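Local atomic coordinates of SsfS6 (Streptomyces sp. SF2575, PDB entry 4FZR), a protein that belongs to the GT-B structural clan, built from two Rossmann-like domains of the erythromycin biosynthesis protein CIII-like families. Residues P200-G212 against M382-L394. Residues are numbered along the deposited sequence; the frame is centred on the assembly and turned at random. Where two conformers were deposited one is given.
Sequences PGTTKMRYVPYNG and MATLPTPADIVRL
Ala383 lies against one face of the Arg206 guanidinium in the conformer modelled here, its CA 4.0 Å above the plane and offset toward the rim, while Met382 O approaches that group obliquely. With CG anti to the backbone N (chi1 -180°) and the chain extended as far as NE, the methylenes of Arg206 run along the turn Met382-Leu385, and CG comes within 3.4 Å of Met382 O. A long arginine suits this partly exposed place, since its aliphatic stem can pack while its charged end extends past Ala383; Arg206 also packs on Gly43 of the second subunit. Its backbone supplies the one hydrogen bond between the segments: Arg206 N donates to Pro386 O at 2.7 Å, almost straight at the hydrogen (174°) though tilted from the carbonyl plane. The same oxygen also receives a CA-H...O contact from Met205.

Deeper in, selenomethionine Met205 bends at chi3 (-78°), which carries CE onto Ile391, and its side chain crosses that of Pro388 at about a right angle, with SE 3.9 Å from Pro388 CG. Its flexible, apolar chain suits this buried seam, where Ile187 and Leu35 also touch it. At the CG-CD edge of the same ring, Val208 CG2 packs 3.7 Å from Pro388 CD. Thr203 CG2 meets Leu394 CD2 tip to tip, and Leu385 CD2 rests on Lys204 CB; the Lys204 ammonium turns elsewhere, to salt bridges with Asp188 and Glu195.

Thr387 and Asp390 form a capping box: Thr387 OG1 accepts from Asp390 N, and Asp390 OD2 accepts from Thr387 N, while Pro388 fits the first helical turn, where no amide donor is needed. Thus the C-terminal helix 388-395 and the turn before it pack on edge strand 203-204 of the N-terminal sheet and the linker beyond, the C-terminal crossover back to the N-terminal domain characteristic of the GT-B fold.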
# COMPACT_ATOMS: atom_id res chain seq x y z
N PRO A 200 23.88 11.56 14.67
CA PRO A 200 24.89 10.53 14.40
C PRO A 200 25.17 10.38 12.91
O PRO A 200 25.47 9.27 12.45
CB PRO A 200 24.24 9.26 14.96
CG PRO A 200 23.26 9.75 16.03
CD PRO A 200 23.09 11.24 15.86
N GLY A 201 25.08 11.48 12.17
CA GLY A 201 25.16 11.43 10.72
C GLY A 201 23.83 10.94 10.16
O GLY A 201 23.76 10.45 9.03
N THR A 202 22.78 11.10 10.96
CA THR A 202 21.48 10.55 10.62
C THR A 202 20.44 11.63 10.36
O THR A 202 20.67 12.81 10.60
CB THR A 202 20.96 9.64 11.75
OG1 THR A 202 20.73 10.42 12.92
CG2 THR A 202 21.96 8.54 12.05
N THR A 203 19.28 11.20 9.86
CA THR A 203 18.18 12.11 9.56
C THR A 203 16.94 11.58 10.25
O THR A 203 16.56 10.42 10.05
CB THR A 203 17.93 12.19 8.04
OG1 THR A 203 19.16 12.43 7.35
CG2 THR A 203 16.95 13.31 7.72
N LYS A 204 16.30 12.41 11.06
CA LYS A 204 15.09 12.00 11.75
C LYS A 204 13.95 11.79 10.76
O LYS A 204 13.87 12.46 9.74
CB LYS A 204 14.67 13.06 12.78
CG LYS A 204 15.55 13.12 14.02
CD LYS A 204 15.61 11.78 14.72
CE LYS A 204 16.40 11.86 16.00
NZ LYS A 204 16.55 10.52 16.64
N MSE A 205 13.07 10.84 11.08
CA MSE A 205 11.86 10.62 10.30
C MSE A 205 10.72 10.16 11.20
O MSE A 205 10.92 9.36 12.11
CB MSE A 205 12.09 9.57 9.21
CG MSE A 205 10.91 9.44 8.24
SE MSE A 205 10.76 7.73 7.30
CE MSE A 205 12.11 7.93 5.96
N ARG A 206 9.53 10.68 10.95
CA ARG A 206 8.34 10.29 11.70
C ARG A 206 7.94 8.86 11.35
O ARG A 206 7.87 8.49 10.18
CB ARG A 206 7.19 11.24 11.37
CG ARG A 206 5.89 10.95 12.10
CD ARG A 206 4.79 11.88 11.63
NE ARG A 206 3.48 11.49 12.14
CZ ARG A 206 2.35 12.13 11.87
NH1 ARG A 206 2.36 13.21 11.10
NH2 ARG A 206 1.20 11.71 12.38
N TYR A 207 7.69 8.05 12.38
CA TYR A 207 7.31 6.66 12.18
C TYR A 207 5.83 6.55 11.86
O TYR A 207 4.98 6.84 12.70
CB TYR A 207 7.61 5.84 13.43
CG TYR A 207 7.25 4.38 13.31
CD1 TYR A 207 8.13 3.48 12.71
CD2 TYR A 207 6.05 3.90 13.81
CE1 TYR A 207 7.81 2.14 12.61
CE2 TYR A 207 5.73 2.56 13.72
CZ TYR A 207 6.61 1.69 13.11
OH TYR A 207 6.29 0.35 13.01
N VAL A 208 5.53 6.15 10.63
CA VAL A 208 4.15 5.89 10.23
C VAL A 208 3.90 4.39 10.39
O VAL A 208 4.57 3.57 9.76
CB VAL A 208 3.89 6.34 8.78
CG1 VAL A 208 2.50 5.90 8.33
CG2 VAL A 208 4.05 7.85 8.66
N PRO A 209 2.94 4.03 11.26
CA PRO A 209 2.72 2.61 11.55
C PRO A 209 2.17 1.82 10.36
O PRO A 209 1.24 2.28 9.69
CB PRO A 209 1.69 2.63 12.68
CG PRO A 209 1.74 4.01 13.25
CD PRO A 209 2.11 4.90 12.11
N TYR A 210 2.75 0.65 10.10
CA TYR A 210 2.10 -0.34 9.25
C TYR A 210 2.17 -1.72 9.89
O TYR A 210 3.24 -2.32 9.97
CB TYR A 210 2.71 -0.38 7.85
CG TYR A 210 2.02 -1.41 6.98
CD1 TYR A 210 0.74 -1.18 6.49
CD2 TYR A 210 2.64 -2.61 6.66
CE1 TYR A 210 0.10 -2.11 5.71
CE2 TYR A 210 2.00 -3.55 5.88
CZ TYR A 210 0.73 -3.30 5.40
OH TYR A 210 0.09 -4.23 4.62
N ASN A 211 1.02 -2.21 10.34
CA ASN A 211 0.94 -3.51 10.98
C ASN A 211 -0.09 -4.39 10.29
O ASN A 211 -0.35 -5.51 10.74
CB ASN A 211 0.55 -3.36 12.46
CG ASN A 211 1.19 -2.15 13.12
OD1 ASN A 211 0.55 -1.10 13.25
ND2 ASN A 211 2.44 -2.28 13.55
N GLY A 212 -0.66 -3.90 9.19
CA GLY A 212 -1.86 -4.48 8.63
C GLY A 212 -1.66 -5.72 7.78
O GLY A 212 -0.56 -5.95 7.27
N MSE A 382 7.12 13.03 18.06
CA MSE A 382 7.30 12.30 16.81
C MSE A 382 6.53 12.97 15.68
O MSE A 382 6.98 12.99 14.53
CB MSE A 382 6.81 10.86 16.97
CG MSE A 382 7.65 10.05 17.93
SE MSE A 382 6.94 8.26 18.22
CE MSE A 382 6.82 7.69 16.36
N ALA A 383 5.37 13.53 16.01
CA ALA A 383 4.51 14.15 15.02
C ALA A 383 5.14 15.38 14.37
O ALA A 383 4.70 15.82 13.31
CB ALA A 383 3.16 14.51 15.65
N THR A 384 6.18 15.94 14.99
CA THR A 384 6.85 17.11 14.43
C THR A 384 7.97 16.71 13.47
O THR A 384 8.50 17.55 12.74
CB THR A 384 7.46 18.02 15.53
OG1 THR A 384 8.52 17.33 16.20
CG2 THR A 384 6.40 18.43 16.54
N LEU A 385 8.31 15.43 13.45
CA LEU A 385 9.42 14.95 12.64
C LEU A 385 9.02 14.88 11.17
O LEU A 385 7.84 14.80 10.84
CB LEU A 385 9.91 13.59 13.15
CG LEU A 385 10.47 13.59 14.57
CD1 LEU A 385 10.91 12.18 14.97
CD2 LEU A 385 11.64 14.57 14.70
N PRO A 386 10.01 14.94 10.27
CA PRO A 386 9.75 14.85 8.82
C PRO A 386 9.04 13.56 8.47
O PRO A 386 9.46 12.49 8.92
CB PRO A 386 11.16 14.87 8.21
CG PRO A 386 12.03 15.50 9.25
CD PRO A 386 11.45 15.10 10.56
N THR A 387 7.97 13.64 7.69
CA THR A 387 7.24 12.45 7.26
C THR A 387 8.03 11.69 6.21
O THR A 387 8.99 12.22 5.64
CB THR A 387 5.88 12.83 6.64
OG1 THR A 387 6.10 13.46 5.37
CG2 THR A 387 5.11 13.75 7.56
N PRO A 388 7.66 10.42 5.96
CA PRO A 388 8.25 9.65 4.86
C PRO A 388 8.18 10.38 3.52
O PRO A 388 9.10 10.26 2.71
CB PRO A 388 7.39 8.38 4.84
CG PRO A 388 7.03 8.19 6.28
CD PRO A 388 6.81 9.58 6.83
N ALA A 389 7.11 11.14 3.28
CA ALA A 389 7.01 11.94 2.06
C ALA A 389 8.11 13.00 2.03
O ALA A 389 8.70 13.27 0.98
CB ALA A 389 5.64 12.59 1.96
N ASP A 390 8.38 13.61 3.19
CA ASP A 390 9.45 14.61 3.31
C ASP A 390 10.80 13.97 2.97
O ASP A 390 11.60 14.55 2.23
CB ASP A 390 9.51 15.20 4.73
CG ASP A 390 8.26 15.99 5.12
OD1 ASP A 390 7.59 16.55 4.23
OD2 ASP A 390 7.95 16.05 6.33
N ILE A 391 11.04 12.79 3.52
CA ILE A 391 12.31 12.08 3.31
C ILE A 391 12.55 11.72 1.84
O ILE A 391 13.70 11.70 1.39
CB ILE A 391 12.38 10.79 4.15
CG1 ILE A 391 12.51 11.14 5.64
CG2 ILE A 391 13.53 9.89 3.69
CD1 ILE A 391 13.68 12.03 5.97
N VAL A 392 11.49 11.45 1.11
CA VAL A 392 11.62 11.13 -0.31
C VAL A 392 12.19 12.33 -1.06
O VAL A 392 13.04 12.17 -1.94
CB VAL A 392 10.28 10.70 -0.94
CG1 VAL A 392 10.41 10.60 -2.45
CG2 VAL A 392 9.81 9.37 -0.36
N ARG A 393 11.74 13.53 -0.70
CA ARG A 393 12.26 14.75 -1.31
C ARG A 393 13.75 14.88 -1.04
O ARG A 393 14.53 15.26 -1.91
CB ARG A 393 11.51 15.97 -0.81
CG ARG A 393 10.07 16.01 -1.29
CD ARG A 393 9.32 17.19 -0.72
NE ARG A 393 7.99 16.78 -0.24
CZ ARG A 393 7.57 16.89 1.02
NH1 ARG A 393 8.35 17.39 1.97
NH2 ARG A 393 6.35 16.48 1.34
N LEU A 394 14.16 14.57 0.19
CA LEU A 394 15.57 14.54 0.54
C LEU A 394 16.31 13.57 -0.37
O LEU A 394 17.32 13.93 -0.99
CB LEU A 394 15.76 14.14 2.00
CG LEU A 394 15.85 15.27 3.03
CD1 LEU A 394 14.67 16.21 2.92
CD2 LEU A 394 15.94 14.69 4.43